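Local coordinates for protein PelD (Pseudomonas aeruginosa, PDB 4EU0) that binds the second messenger cyclic di-GMP as an effector in pellicle formation, this chain being a piece with GAF and GGDEF-like domains, at residues E199-L204 / E261-R266; L218-D221 / R225-L228. All coordinates share one frame; numbering follows the deposited sequence.

How the contacts relate
From the N terminus, the chain passes through the GAF domain and enters the PelD GGDEF domain, where both contacts lie. Strand 185-192 leads to helix 198-207, which carries the first side of contact 1. Strand 214-219 then turns back into strand 225-231, and contact 2 closes this short hairpin. After helix 236-253 the chain returns at 261-266, closing the much wider loop of contact 1, within which contact 2 is wholly contained. Contact 1 ties the helix to the edge strand 265-272; contact 2 builds the other edge of the same antiparallel sheet. The two contacts, about 12 Å apart between centres, touch where Gln202 OE1 probably bonds to Arg225 NH1 at 3.1 Å.

Contact 1: E199-L204 / E261-R266; sequences EEVQRL and ESLGVR
Val201 sets its two methyl groups against the segment 261-266, CG1 over Val265 and CG2 over Leu263. The closer meeting is methyl to methyl, with Val201 CG1 3.6 Å from Val265 CG2. On its other branch, Val201 CG2 lies 4.1 Å from Leu263 CB, so here the root of the leucine makes the touch. In Val201, CG1 stands anti to the backbone N (chi1 171°), which leaves CG2 beside that N and spreads the fork over both partners. Val265 has nearly the same first torsion, yet it offers CG2, the methyl beside its own backbone N. Both pairs of side chains cross at a slant, and the backbones stay well apart: the CA atoms of Val201 and Leu263 are separated by 7.8 Å.

The contact joins helix 198-207 to the beginning of strand 265-272, an edge of the four-stranded antiparallel sheet in the GGDEF-like domain, and to the 3-10 turn just before it. It is plain apolar packing, away from the cyclic di-GMP site. Gly264 links turn to strand with a positive phi of 90°, where a side chain would jam against the preceding carbonyl O, which suits glycine; its N bonds back to Glu261 O at 3.1 Å. Phe254 touches both Val201 and Leu263, while Leu192 of the adjacent strand 185-192 packs on both valines, so the three touching residues are buried in a larger hydrophobic layer. Phe250 of helix 236-253 also packs on Val201, and Phe190 of strand 185-192 on Val265.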
loop_
_atom_site.group_PDB
_atom_site.type_symbol
_atom_site.label_atom_id
_atom_site.label_comp_id
_atom_site.label_asym_id
_atom_site.label_seq_id
_atom_site.Cartn_x
_atom_site.Cartn_y
_atom_site.Cartn_z
ATOM N N GLU A 199 16.831 -8.375 22.217
ATOM C CA GLU A 199 15.825 -9.367 21.842
ATOM C C GLU A 199 14.444 -9.022 22.399
ATOM O O GLU A 199 13.456 -9.069 21.668
ATOM C CB GLU A 199 16.222 -10.782 22.239
ATOM C CG GLU A 199 15.289 -11.795 21.591
ATOM C CD GLU A 199 15.784 -13.211 21.642
ATOM O OE1 GLU A 199 16.934 -13.446 22.058
ATOM O OE2 GLU A 199 15.005 -14.102 21.261
ATOM N N GLU A 200 14.368 -8.694 23.689
ATOM C CA GLU A 200 13.057 -8.411 24.280
ATOM C C GLU A 200 12.447 -7.107 23.777
ATOM O O GLU A 200 11.229 -7.017 23.616
ATOM C CB GLU A 200 13.092 -8.463 25.807
ATOM C CG GLU A 200 13.274 -9.879 26.337
ATOM C CD GLU A 200 12.130 -10.790 25.967
ATOM O OE1 GLU A 200 10.959 -10.387 26.142
ATOM O OE2 GLU A 200 12.400 -11.930 25.523
ATOM N N VAL A 201 13.287 -6.109 23.520
ATOM C CA VAL A 201 12.805 -4.865 22.905
ATOM C C VAL A 201 12.238 -5.174 21.517
ATOM O O VAL A 201 11.133 -4.728 21.162
ATOM C CB VAL A 201 13.926 -3.800 22.820
ATOM C CG1 VAL A 201 13.473 -2.616 21.992
ATOM C CG2 VAL A 201 14.312 -3.340 24.221
ATOM N N GLN A 202 12.971 -5.965 20.740
ATOM C CA GLN A 202 12.505 -6.318 19.395
ATOM C C GLN A 202 11.167 -7.054 19.447
ATOM O O GLN A 202 10.260 -6.766 18.656
ATOM C CB GLN A 202 13.539 -7.151 18.644
ATOM C CG GLN A 202 13.230 -7.293 17.149
ATOM C CD GLN A 202 14.265 -8.133 16.435
ATOM O OE1 GLN A 202 15.446 -7.781 16.397
ATOM N NE2 GLN A 202 13.828 -9.248 15.859
ATOM N N ARG A 203 11.029 -7.976 20.393
ATOM C CA ARG A 203 9.787 -8.729 20.509
ATOM C C ARG A 203 8.613 -7.819 20.841
ATOM O O ARG A 203 7.501 -8.026 20.344
ATOM C CB ARG A 203 9.917 -9.844 21.542
ATOM C CG ARG A 203 10.732 -11.010 21.045
ATOM C CD ARG A 203 11.034 -11.986 22.158
ATOM N NE ARG A 203 11.717 -13.176 21.655
ATOM C CZ ARG A 203 11.103 -14.247 21.164
ATOM N NH1 ARG A 203 9.775 -14.300 21.112
ATOM N NH2 ARG A 203 11.820 -15.276 20.730
ATOM N N LEU A 204 8.857 -6.818 21.691
ATOM C CA LEU A 204 7.810 -5.855 22.022
ATOM C C LEU A 204 7.440 -5.021 20.792
ATOM O O LEU A 204 6.268 -4.785 20.519
ATOM C CB LEU A 204 8.229 -4.971 23.213
ATOM C CG LEU A 204 7.116 -4.127 23.847
ATOM C CD1 LEU A 204 6.118 -4.998 24.593
ATOM C CD2 LEU A 204 7.707 -3.079 24.784
ATOM N N GLU A 261 15.181 4.747 25.163
ATOM C CA GLU A 261 16.570 5.130 24.933
ATOM C C GLU A 261 17.544 4.524 25.958
ATOM O O GLU A 261 18.677 4.181 25.616
ATOM C CB GLU A 261 16.701 6.650 24.850
ATOM C CG GLU A 261 16.068 7.257 23.584
ATOM C CD GLU A 261 14.594 7.636 23.745
ATOM O OE1 GLU A 261 13.964 7.277 24.761
ATOM O OE2 GLU A 261 14.055 8.308 22.841
ATOM N N SER A 262 17.087 4.349 27.194
ATOM C CA SER A 262 17.937 3.735 28.220
ATOM C C SER A 262 18.022 2.208 28.076
ATOM O O SER A 262 18.835 1.559 28.740
ATOM C CB SER A 262 17.505 4.167 29.635
ATOM O OG SER A 262 16.280 3.567 30.018
ATOM N N LEU A 263 17.186 1.637 27.208
ATOM C CA LEU A 263 17.279 0.216 26.852
ATOM C C LEU A 263 18.155 0.034 25.606
ATOM O O LEU A 263 18.251 -1.064 25.047
ATOM C CB LEU A 263 15.880 -0.361 26.592
ATOM C CG LEU A 263 14.872 -0.338 27.737
ATOM C CD1 LEU A 263 13.444 -0.328 27.198
ATOM C CD2 LEU A 263 15.085 -1.538 28.648
ATOM N N GLY A 264 18.778 1.122 25.161
ATOM C CA GLY A 264 19.649 1.083 23.985
ATOM C C GLY A 264 18.983 1.361 22.644
ATOM O O GLY A 264 19.607 1.188 21.603
ATOM N N VAL A 265 17.724 1.788 22.659
ATOM C CA VAL A 265 17.009 2.029 21.409
ATOM C C VAL A 265 17.394 3.402 20.855
ATOM O O VAL A 265 17.218 4.417 21.531
ATOM C CB VAL A 265 15.471 1.926 21.584
ATOM C CG1 VAL A 265 14.761 2.088 20.249
ATOM C CG2 VAL A 265 15.074 0.582 22.217
ATOM N N ARG A 266 17.935 3.412 19.638
ATOM C CA ARG A 266 18.190 4.649 18.884
ATOM C C ARG A 266 17.091 4.770 17.831
ATOM O O ARG A 266 16.957 3.893 16.982
ATOM C CB ARG A 266 19.559 4.596 18.191
ATOM C CG ARG A 266 20.761 4.855 19.094
ATOM C CD ARG A 266 21.853 5.618 18.334
ATOM N NE ARG A 266 21.294 6.775 17.632
ATOM C CZ ARG A 266 21.539 8.050 17.931
ATOM N NH1 ARG A 266 22.368 8.368 18.920
ATOM N NH2 ARG A 266 20.957 9.013 17.223
#

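Contact 2: L218-D221 / R225-L228; sequences LRND and RVLL
Leu218 and Val226, an antiparallel hydrogen-bonded pair, are joined by two backbone bonds. Leu218 N donates to Val226 O at 2.9 Å, and Val226 N to Leu218 O at 2.8 Å with an almost straight N-H...O angle of 175°. Arg225 CA adds a CH...O contact to the same Leu218 oxygen at 3.5 Å.

Arg219 and Arg225 form the next, non-hydrogen-bonded pair, on the face away from Leu218 and Val226. Their side chains run side by side in the same direction. A bend at chi2 (-83°) brings the Arg219 guanidinium over the extended Arg225 chain, with Arg225 CG over the centre of one of its faces, 3.6 Å from Arg219 CZ. Farther out, Arg219 NH2 sits above the Arg225 guanidinium toward its rim, 3.4 Å from Arg225 CZ, and the two planes are tilted 41° apart. Bonds from Arg219 NH1 to Gly223 O and from Arg225 NH1 to Gln202 OE1 on helix 198-207 hold the groups in place; a long, weak ion pair of Arg225 NH2 with Glu199 OE1 may offset some of the like charge.

This is the antiparallel beta hairpin of strands 214-219 and 225-231, and its first strand is an edge of the sheet in the GGDEF-like domain.

In van der Waals packing, the Asn220 amide crosses Val226 at about a right angle, with Asn220 ND2 3.8 Å from Val226 CG2. Asn220 OD1 accepts from Glu222 N, an Asx turn, and from Arg224 N, while ND2 donates to Cys289 O, fixing the amide. The apolar contact is Leu218 CD1 with Leu228 CD2 at 4.4 Å, and both leucines also touch Leu291.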
loop_
_atom_site.group_PDB
_atom_site.type_symbol
_atom_site.label_atom_id
_atom_site.label_comp_id
_atom_site.label_asym_id
_atom_site.label_seq_id
_atom_site.Cartn_x
_atom_site.Cartn_y
_atom_site.Cartn_z
ATOM N N LEU A 218 16.161 -6.860 10.847
ATOM C CA LEU A 218 17.453 -6.898 10.167
ATOM C C LEU A 218 18.607 -6.781 11.147
ATOM O O LEU A 218 18.418 -6.420 12.307
ATOM C CB LEU A 218 17.544 -5.748 9.148
ATOM C CG LEU A 218 16.503 -5.684 8.025
ATOM C CD1 LEU A 218 16.632 -4.383 7.274
ATOM C CD2 LEU A 218 16.636 -6.869 7.084
ATOM N N ARG A 219 19.804 -7.111 10.667
ATOM C CA ARG A 219 21.036 -6.810 11.380
ATOM C C ARG A 219 21.835 -5.841 10.521
ATOM O O ARG A 219 22.040 -6.097 9.342
ATOM C CB ARG A 219 21.845 -8.089 11.629
ATOM C CG ARG A 219 21.192 -9.054 12.612
ATOM C CD ARG A 219 21.505 -8.656 14.053
ATOM N NE ARG A 219 20.975 -9.614 15.025
ATOM C CZ ARG A 219 21.416 -9.734 16.274
ATOM N NH1 ARG A 219 22.414 -8.970 16.708
ATOM N NH2 ARG A 219 20.867 -10.629 17.088
ATOM N N ASN A 220 22.281 -4.730 11.098
ATOM C CA ASN A 220 23.076 -3.775 10.320
ATOM C C ASN A 220 24.569 -4.128 10.254
ATOM O O ASN A 220 24.992 -5.167 10.773
ATOM C CB ASN A 220 22.830 -2.323 10.771
ATOM C CG ASN A 220 23.485 -1.973 12.105
ATOM O OD1 ASN A 220 24.243 -2.754 12.693
ATOM N ND2 ASN A 220 23.185 -0.773 12.590
ATOM N N ASP A 221 25.354 -3.265 9.614
ATOM C CA ASP A 221 26.778 -3.526 9.395
ATOM C C ASP A 221 27.625 -3.495 10.675
ATOM O O ASP A 221 28.787 -3.901 10.661
ATOM C CB ASP A 221 27.344 -2.565 8.337
ATOM C CG ASP A 221 27.328 -1.111 8.787
ATOM O OD1 ASP A 221 26.682 -0.784 9.807
ATOM O OD2 ASP A 221 27.981 -0.289 8.108
ATOM N N ARG A 225 20.739 -5.294 15.960
ATOM C CA ARG A 225 19.358 -5.475 15.529
ATOM C C ARG A 225 18.810 -4.128 15.089
ATOM O O ARG A 225 18.967 -3.119 15.784
ATOM C CB ARG A 225 18.503 -6.016 16.676
ATOM C CG ARG A 225 18.938 -7.355 17.228
ATOM C CD ARG A 225 18.117 -7.694 18.480
ATOM N NE ARG A 225 18.439 -9.023 19.014
ATOM C CZ ARG A 225 17.882 -10.157 18.600
ATOM N NH1 ARG A 225 16.972 -10.149 17.631
ATOM N NH2 ARG A 225 18.236 -11.315 19.151
ATOM N N VAL A 226 18.176 -4.112 13.922
ATOM C CA VAL A 226 17.442 -2.940 13.466
ATOM C C VAL A 226 16.064 -3.433 13.080
ATOM O O VAL A 226 15.951 -4.365 12.276
ATOM C CB VAL A 226 18.089 -2.277 12.229
ATOM C CG1 VAL A 226 17.171 -1.192 11.658
ATOM C CG2 VAL A 226 19.474 -1.710 12.559
ATOM N N LEU A 227 15.034 -2.832 13.675
ATOM C CA LEU A 227 13.669 -3.099 13.259
ATOM C C LEU A 227 13.140 -1.917 12.471
ATOM O O LEU A 227 12.993 -0.812 13.005
ATOM C CB LEU A 227 12.768 -3.398 14.448
ATOM C CG LEU A 227 11.354 -3.806 14.007
ATOM C CD1 LEU A 227 11.330 -5.229 13.428
ATOM C CD2 LEU A 227 10.429 -3.732 15.161
ATOM N N LEU A 228 12.874 -2.154 11.192
ATOM C CA LEU A 228 12.275 -1.147 10.335
ATOM C C LEU A 228 10.771 -1.276 10.424
ATOM O O LEU A 228 10.230 -2.386 10.371
ATOM C CB LEU A 228 12.692 -1.411 8.897
ATOM C CG LEU A 228 12.994 -0.309 7.902
ATOM C CD1 LEU A 228 13.588 0.959 8.532
ATOM C CD2 LEU A 228 13.937 -0.953 6.866
#